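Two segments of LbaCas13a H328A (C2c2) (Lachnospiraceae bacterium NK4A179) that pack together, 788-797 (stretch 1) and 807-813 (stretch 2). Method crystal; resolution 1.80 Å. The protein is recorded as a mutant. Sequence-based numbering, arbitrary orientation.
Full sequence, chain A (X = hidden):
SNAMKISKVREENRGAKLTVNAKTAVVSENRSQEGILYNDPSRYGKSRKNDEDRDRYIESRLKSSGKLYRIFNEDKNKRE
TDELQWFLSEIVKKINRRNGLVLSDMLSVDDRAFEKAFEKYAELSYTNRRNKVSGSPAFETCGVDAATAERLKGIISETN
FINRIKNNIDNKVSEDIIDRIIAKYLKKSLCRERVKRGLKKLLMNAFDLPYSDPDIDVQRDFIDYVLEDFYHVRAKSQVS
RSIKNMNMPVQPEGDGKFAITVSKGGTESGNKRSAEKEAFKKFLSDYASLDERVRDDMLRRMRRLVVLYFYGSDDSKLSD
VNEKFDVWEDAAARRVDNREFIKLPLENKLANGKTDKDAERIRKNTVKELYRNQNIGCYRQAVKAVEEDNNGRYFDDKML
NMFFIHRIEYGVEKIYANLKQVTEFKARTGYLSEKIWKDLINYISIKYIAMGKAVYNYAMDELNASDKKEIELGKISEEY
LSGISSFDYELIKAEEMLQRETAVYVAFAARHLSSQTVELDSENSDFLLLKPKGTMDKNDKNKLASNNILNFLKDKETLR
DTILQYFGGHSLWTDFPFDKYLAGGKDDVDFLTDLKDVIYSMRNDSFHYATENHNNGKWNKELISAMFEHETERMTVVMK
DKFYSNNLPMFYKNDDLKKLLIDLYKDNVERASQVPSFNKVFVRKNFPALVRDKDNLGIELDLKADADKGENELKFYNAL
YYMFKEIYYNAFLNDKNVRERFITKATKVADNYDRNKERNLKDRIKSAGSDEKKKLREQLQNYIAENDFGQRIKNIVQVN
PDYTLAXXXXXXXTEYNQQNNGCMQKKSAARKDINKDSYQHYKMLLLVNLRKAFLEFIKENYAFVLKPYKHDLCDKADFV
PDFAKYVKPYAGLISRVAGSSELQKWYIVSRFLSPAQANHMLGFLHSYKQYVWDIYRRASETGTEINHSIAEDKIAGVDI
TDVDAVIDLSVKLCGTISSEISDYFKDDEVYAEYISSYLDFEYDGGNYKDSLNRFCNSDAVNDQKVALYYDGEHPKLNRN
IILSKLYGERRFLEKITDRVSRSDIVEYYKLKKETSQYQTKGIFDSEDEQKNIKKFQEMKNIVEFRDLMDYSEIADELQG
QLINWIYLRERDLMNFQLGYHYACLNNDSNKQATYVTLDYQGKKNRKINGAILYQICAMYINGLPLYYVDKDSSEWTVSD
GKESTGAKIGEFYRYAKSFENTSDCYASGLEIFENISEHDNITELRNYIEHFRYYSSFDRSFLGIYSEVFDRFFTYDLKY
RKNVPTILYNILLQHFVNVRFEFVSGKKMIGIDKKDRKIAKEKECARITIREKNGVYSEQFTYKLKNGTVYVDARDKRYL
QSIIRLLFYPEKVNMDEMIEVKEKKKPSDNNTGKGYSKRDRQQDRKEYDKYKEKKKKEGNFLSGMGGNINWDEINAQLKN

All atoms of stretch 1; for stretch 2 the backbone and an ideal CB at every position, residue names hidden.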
ATOM      1  N   ASP A 788      -5.060   8.640  29.870  1.00 50.44           N
ATOM      2  CA  ASP A 788      -4.860   7.452  29.048  1.00 50.94           C
ATOM      3  C   ASP A 788      -3.477   7.465  28.412  1.00 47.90           C
ATOM      4  O   ASP A 788      -2.683   6.532  28.587  1.00 46.69           O
ATOM      5  CB  ASP A 788      -5.950   7.389  27.976  1.00 55.97           C
ATOM      6  CG  ASP A 788      -6.487   5.989  27.768  1.00 60.63           C
ATOM      7  OD1 ASP A 788      -5.673   5.043  27.690  1.00 58.45           O
ATOM      8  OD2 ASP A 788      -7.725   5.840  27.682  1.00 64.76           O
ATOM      9  N   PHE A 789      -3.178   8.532  27.667  1.00 49.21           N
ATOM     10  CA  PHE A 789      -1.862   8.743  27.080  1.00 47.96           C
ATOM     11  C   PHE A 789      -0.749   8.467  28.082  1.00 45.28           C
ATOM     12  O   PHE A 789       0.105   7.601  27.859  1.00 41.68           O
ATOM     13  CB  PHE A 789      -1.781  10.179  26.552  1.00 49.23           C
ATOM     14  CG  PHE A 789      -0.692  10.402  25.545  1.00 52.60           C
ATOM     15  CD1 PHE A 789      -0.879  10.062  24.211  1.00 50.65           C
ATOM     16  CD2 PHE A 789       0.517  10.967  25.928  1.00 53.65           C
ATOM     17  CE1 PHE A 789       0.127  10.271  23.280  1.00 49.32           C
ATOM     18  CE2 PHE A 789       1.529  11.179  24.998  1.00 54.51           C
ATOM     19  CZ  PHE A 789       1.332  10.831  23.674  1.00 51.21           C
ATOM     20  N   GLY A 790      -0.764   9.171  29.218  1.00 43.28           N
ATOM     21  CA  GLY A 790       0.292   8.984  30.201  1.00 38.50           C
ATOM     22  C   GLY A 790       0.319   7.588  30.789  1.00 42.08           C
ATOM     23  O   GLY A 790       1.389   7.073  31.133  1.00 47.28           O
ATOM     24  N   GLN A 791      -0.847   6.951  30.905  1.00 45.88           N
ATOM     25  CA  GLN A 791      -0.893   5.585  31.415  1.00 49.85           C
ATOM     26  C   GLN A 791      -0.128   4.634  30.501  1.00 44.67           C
ATOM     27  O   GLN A 791       0.697   3.833  30.961  1.00 41.83           O
ATOM     28  CB  GLN A 791      -2.348   5.136  31.573  1.00 55.29           C
ATOM     29  CG  GLN A 791      -2.536   3.961  32.519  1.00 61.95           C
ATOM     30  CD  GLN A 791      -1.955   4.222  33.895  1.00 67.07           C
ATOM     31  OE1 GLN A 791      -0.913   3.670  34.259  1.00 69.96           O
ATOM     32  NE2 GLN A 791      -2.624   5.067  34.669  1.00 68.29           N
ATOM     33  N   ARG A 792      -0.382   4.716  29.193  1.00 49.80           N
ATOM     34  CA  ARG A 792       0.306   3.826  28.265  1.00 43.81           C
ATOM     35  C   ARG A 792       1.799   4.109  28.236  1.00 38.28           C
ATOM     36  O   ARG A 792       2.607   3.175  28.148  1.00 42.24           O
ATOM     37  CB  ARG A 792      -0.299   3.941  26.869  1.00 51.37           C
ATOM     38  CG  ARG A 792      -1.805   3.903  26.877  1.00 54.98           C
ATOM     39  CD  ARG A 792      -2.355   4.201  25.510  1.00 58.99           C
ATOM     40  NE  ARG A 792      -2.593   2.994  24.730  1.00 65.31           N
ATOM     41  CZ  ARG A 792      -3.729   2.304  24.759  1.00 66.38           C
ATOM     42  NH1 ARG A 792      -3.868   1.214  24.015  1.00 65.97           N
ATOM     43  NH2 ARG A 792      -4.726   2.708  25.533  1.00 65.79           N
ATOM     44  N   ILE A 793       2.186   5.387  28.328  1.00 38.47           N
ATOM     45  CA  ILE A 793       3.604   5.735  28.406  1.00 40.48           C
ATOM     46  C   ILE A 793       4.251   5.045  29.599  1.00 38.78           C
ATOM     47  O   ILE A 793       5.325   4.439  29.484  1.00 41.62           O
ATOM     48  CB  ILE A 793       3.785   7.262  28.488  1.00 45.62           C
ATOM     49  CG1 ILE A 793       3.112   7.951  27.304  1.00 48.75           C
ATOM     50  CG2 ILE A 793       5.264   7.618  28.579  1.00 45.92           C
ATOM     51  CD1 ILE A 793       3.954   8.004  26.067  1.00 50.14           C
ATOM     52  N   LYS A 794       3.610   5.130  30.770  1.00 44.77           N
ATOM     53  CA  LYS A 794       4.192   4.501  31.951  1.00 47.04           C
ATOM     54  C   LYS A 794       4.245   2.988  31.790  1.00 42.63           C
ATOM     55  O   LYS A 794       5.227   2.344  32.188  1.00 42.19           O
ATOM     56  CB  LYS A 794       3.419   4.892  33.219  1.00 56.03           C
ATOM     57  CG  LYS A 794       3.708   6.304  33.809  1.00 62.42           C
ATOM     58  CD  LYS A 794       5.049   6.387  34.594  1.00 66.77           C
ATOM     59  CE  LYS A 794       6.297   6.494  33.707  1.00 68.09           C
ATOM     60  NZ  LYS A 794       7.576   6.171  34.397  1.00 69.76           N
ATOM     61  N   ASN A 795       3.207   2.399  31.192  1.00 43.33           N
ATOM     62  CA  ASN A 795       3.249   0.972  30.884  1.00 45.89           C
ATOM     63  C   ASN A 795       4.426   0.648  29.971  1.00 43.15           C
ATOM     64  O   ASN A 795       5.169  -0.311  30.210  1.00 42.72           O
ATOM     65  CB  ASN A 795       1.928   0.539  30.251  1.00 52.07           C
ATOM     66  CG  ASN A 795       1.868  -0.952  30.007  1.00 64.83           C
ATOM     67  OD1 ASN A 795       1.319  -1.410  29.002  1.00 76.24           O
ATOM     68  ND2 ASN A 795       2.442  -1.724  30.924  1.00 67.49           N
ATOM     69  N   ILE A 796       4.624   1.459  28.927  1.00 40.32           N
ATOM     70  CA  ILE A 796       5.694   1.197  27.966  1.00 36.84           C
ATOM     71  C   ILE A 796       7.055   1.199  28.656  1.00 34.59           C
ATOM     72  O   ILE A 796       7.852   0.265  28.500  1.00 35.87           O
ATOM     73  CB  ILE A 796       5.638   2.219  26.815  1.00 38.54           C
ATOM     74  CG1 ILE A 796       4.471   1.890  25.886  1.00 36.94           C
ATOM     75  CG2 ILE A 796       6.953   2.237  26.049  1.00 36.30           C
ATOM     76  CD1 ILE A 796       4.089   3.022  24.960  1.00 40.70           C
ATOM     77  N   VAL A 797       7.342   2.246  29.436  1.00 41.50           N
ATOM     78  CA  VAL A 797       8.644   2.315  30.097  1.00 44.51           C
ATOM     79  C   VAL A 797       8.745   1.275  31.206  1.00 44.59           C
ATOM     80  O   VAL A 797       9.845   0.797  31.517  1.00 45.41           O
ATOM     81  CB  VAL A 797       8.904   3.735  30.629  1.00 48.46           C
ATOM     82  CG1 VAL A 797       8.977   4.715  29.470  1.00 48.89           C
ATOM     83  CG2 VAL A 797       7.824   4.143  31.616  1.00 52.48           C
ATOM     84  N   UNK A 807      11.209   4.672  20.267  1.00 27.27           N
ATOM     85  CA  UNK A 807      10.475   3.434  20.513  1.00 28.65           C
ATOM     86  C   UNK A 807       9.218   3.677  21.329  1.00 29.63           C
ATOM     87  O   UNK A 807       8.203   3.008  21.110  1.00 27.01           O
ATOM     88  CB  UNK A 807      11.370   2.421  21.229  1.00 28.65           C
ATOM     89  N   UNK A 808       9.242   4.652  22.241  1.00 28.52           N
ATOM     90  CA  UNK A 808       8.002   5.050  22.897  1.00 30.22           C
ATOM     91  C   UNK A 808       7.014   5.599  21.872  1.00 29.89           C
ATOM     92  O   UNK A 808       5.829   5.243  21.877  1.00 31.44           O
ATOM     93  CB  UNK A 808       8.278   6.091  23.984  1.00 30.22           C
ATOM     94  N   UNK A 809       7.490   6.468  20.965  1.00 28.54           N
ATOM     95  CA  UNK A 809       6.611   7.012  19.933  1.00 25.28           C
ATOM     96  C   UNK A 809       6.012   5.908  19.080  1.00 26.86           C
ATOM     97  O   UNK A 809       4.825   5.946  18.748  1.00 29.25           O
ATOM     98  CB  UNK A 809       7.374   8.000  19.048  1.00 25.28           C
ATOM     99  N   UNK A 810       6.835   4.937  18.686  1.00 26.95           N
ATOM    100  CA  UNK A 810       6.343   3.863  17.829  1.00 29.72           C
ATOM    101  C   UNK A 810       5.270   3.047  18.538  1.00 29.34           C
ATOM    102  O   UNK A 810       4.238   2.712  17.944  1.00 31.71           O
ATOM    103  CB  UNK A 810       7.496   2.955  17.396  1.00 29.72           C
ATOM    104  N   UNK A 811       5.491   2.733  19.812  1.00 27.87           N
ATOM    105  CA  UNK A 811       4.526   1.927  20.549  1.00 31.99           C
ATOM    106  C   UNK A 811       3.243   2.702  20.800  1.00 38.41           C
ATOM    107  O   UNK A 811       2.161   2.107  20.833  1.00 39.83           O
ATOM    108  CB  UNK A 811       5.125   1.458  21.876  1.00 31.99           C
ATOM    109  N   UNK A 812       3.337   4.027  20.940  1.00 40.32           N
ATOM    110  CA  UNK A 812       2.138   4.851  21.051  1.00 38.44           C
ATOM    111  C   UNK A 812       1.376   4.872  19.733  1.00 36.78           C
ATOM    112  O   UNK A 812       0.161   4.649  19.699  1.00 41.71           O
ATOM    113  CB  UNK A 812       2.502   6.275  21.475  1.00 38.44           C
ATOM    114  N   UNK A 813       2.076   5.130  18.625  1.00 40.18           N
ATOM    115  CA  UNK A 813       1.405   5.206  17.332  1.00 46.05           C
ATOM    116  C   UNK A 813       0.798   3.866  16.921  1.00 53.24           C
ATOM    117  O   UNK A 813      -0.056   3.836  16.026  1.00 54.21           O
ATOM    118  CB  UNK A 813       2.388   5.681  16.260  1.00 46.05           C
TER

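Both stretches are helical, and their axes approach to 10.3 Å with 126° between the N-to-C directions, so each position of stretch 2 can be judged by where its CA-to-CB bond points and by which atoms of stretch 1 lie near the ideal CB.

Position 807 has helical angles (-70/-33) and a CB pointing sideways, with nothing of stretch 1 within 5.5 Å. The contact sets no demand here, and many helix-compatible residues would do. It is Gln-807, whose OE1 is hydrogen-bonded elsewhere in the structure.

At 808 the CB also points sideways, but its ideal position lies 4.6 Å from Ile-796 CG2 and 5.2 Å from Ile-793 CD1. These methyls offer no polar partner and leave space for a medium-sized apolar chain; valine, leucine, isoleucine or methionine are all reasonable. The residue is Ile-808 (chi1 m, chi2 t), and its branches reach different neighbours: CG2 lies 3.7 Å from Ile-793 CD1, CG1 lies 4.0 Å from Ile-796 CG2, and CD1 extends to 3.9 Å from Val-797 CG1.

The CB of 809 points away, that of 810 is out of reach, and neither has an atom of stretch 1 within 5.5 Å, so the interface does not discriminate. They are Cys-809 and Gln-810; the amide of Gln-810 is hydrogen-bonded elsewhere in the structure.

Position 811 points toward stretch 1, and its ideal CB already sits 3.6 Å from Ile-796 CD1. Contact is thus made at the first side-chain carbon, and alanine or a larger apolar residue could supply it. Leu-811 does so through CB; with chi1 m and chi2 t, its CG and both terminal methyls lie farther from Ile-796 CD1.

Position 812 also points toward stretch 1, with its CA 7.5 Å from that of Arg-792. Its ideal CB is 5.0 Å from both Phe-789 CE1 and Ile-796 CD1 and 5.1 Å from Ile-793 CD1, a largely apolar hollow with room beyond CB. Isoleucine, leucine, valine or methionine would be plausible. Ile-812 is the knob, seated among Phe-789, Arg-792, Ile-793 and Ile-796. Its CG1 lies 3.7 Å from Ile-793 CD1 and 4.0 Å from Ile-796 CD1, CG2 meets the Phe-789 ring obliquely at 3.9 Å from CE1, and CD1 reaches 4.0 Å from Arg-792 CB. The Arg-792 guanidinium is directed instead to Asp-788, where NH2 makes a salt bridge with OD1 at 3.3 Å, the hydrogen bond being weak.

Position 813 is out of reach and unconstrained by this contact; it is Met-813.

Stretch 2, residues 807-813: QICQLIM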
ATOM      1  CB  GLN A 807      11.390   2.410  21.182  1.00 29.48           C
ATOM      2  CG  GLN A 807      12.515   1.977  20.241  1.00 31.55           C
ATOM      3  CD  GLN A 807      13.605   1.162  20.904  1.00 33.10           C
ATOM      4  OE1 GLN A 807      13.938   1.361  22.078  1.00 35.48           O
ATOM      5  NE2 GLN A 807      14.176   0.243  20.145  1.00 31.23           N
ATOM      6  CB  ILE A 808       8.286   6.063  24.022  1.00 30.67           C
ATOM      7  CG1 ILE A 808       9.164   5.417  25.088  1.00 37.37           C
ATOM      8  CG2 ILE A 808       6.984   6.542  24.614  1.00 29.25           C
ATOM      9  CD1 ILE A 808       9.790   6.413  26.054  1.00 38.30           C
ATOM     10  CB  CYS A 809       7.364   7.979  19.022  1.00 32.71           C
ATOM     11  SG  CYS A 809       7.800   9.559  19.769  1.00 36.78           S
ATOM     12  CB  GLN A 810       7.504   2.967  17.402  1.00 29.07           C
ATOM     13  CG  GLN A 810       8.541   3.681  16.571  1.00 27.93           C
ATOM     14  CD  GLN A 810       9.865   2.962  16.558  1.00 26.18           C
ATOM     15  OE1 GLN A 810      10.048   1.955  17.240  1.00 26.34           O
ATOM     16  NE2 GLN A 810      10.789   3.454  15.754  1.00 26.91           N
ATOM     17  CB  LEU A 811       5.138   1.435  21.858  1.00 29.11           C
ATOM     18  CG  LEU A 811       6.281   0.438  21.646  1.00 34.15           C
ATOM     19  CD1 LEU A 811       6.900   0.042  22.965  1.00 35.87           C
ATOM     20  CD2 LEU A 811       5.802  -0.791  20.880  1.00 33.02           C
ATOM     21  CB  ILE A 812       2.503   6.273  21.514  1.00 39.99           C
ATOM     22  CG1 ILE A 812       2.720   6.273  23.018  1.00 37.62           C
ATOM     23  CG2 ILE A 812       1.408   7.255  21.133  1.00 38.28           C
ATOM     24  CD1 ILE A 812       1.475   5.890  23.800  1.00 42.02           C
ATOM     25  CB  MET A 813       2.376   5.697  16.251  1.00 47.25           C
ATOM     26  CG  MET A 813       2.670   7.204  16.269  1.00 51.32           C
ATOM     27  SD  MET A 813       1.252   8.264  15.887  1.00 53.47           S
ATOM     28  CE  MET A 813       1.994   9.440  14.744  1.00 54.57           C
TER
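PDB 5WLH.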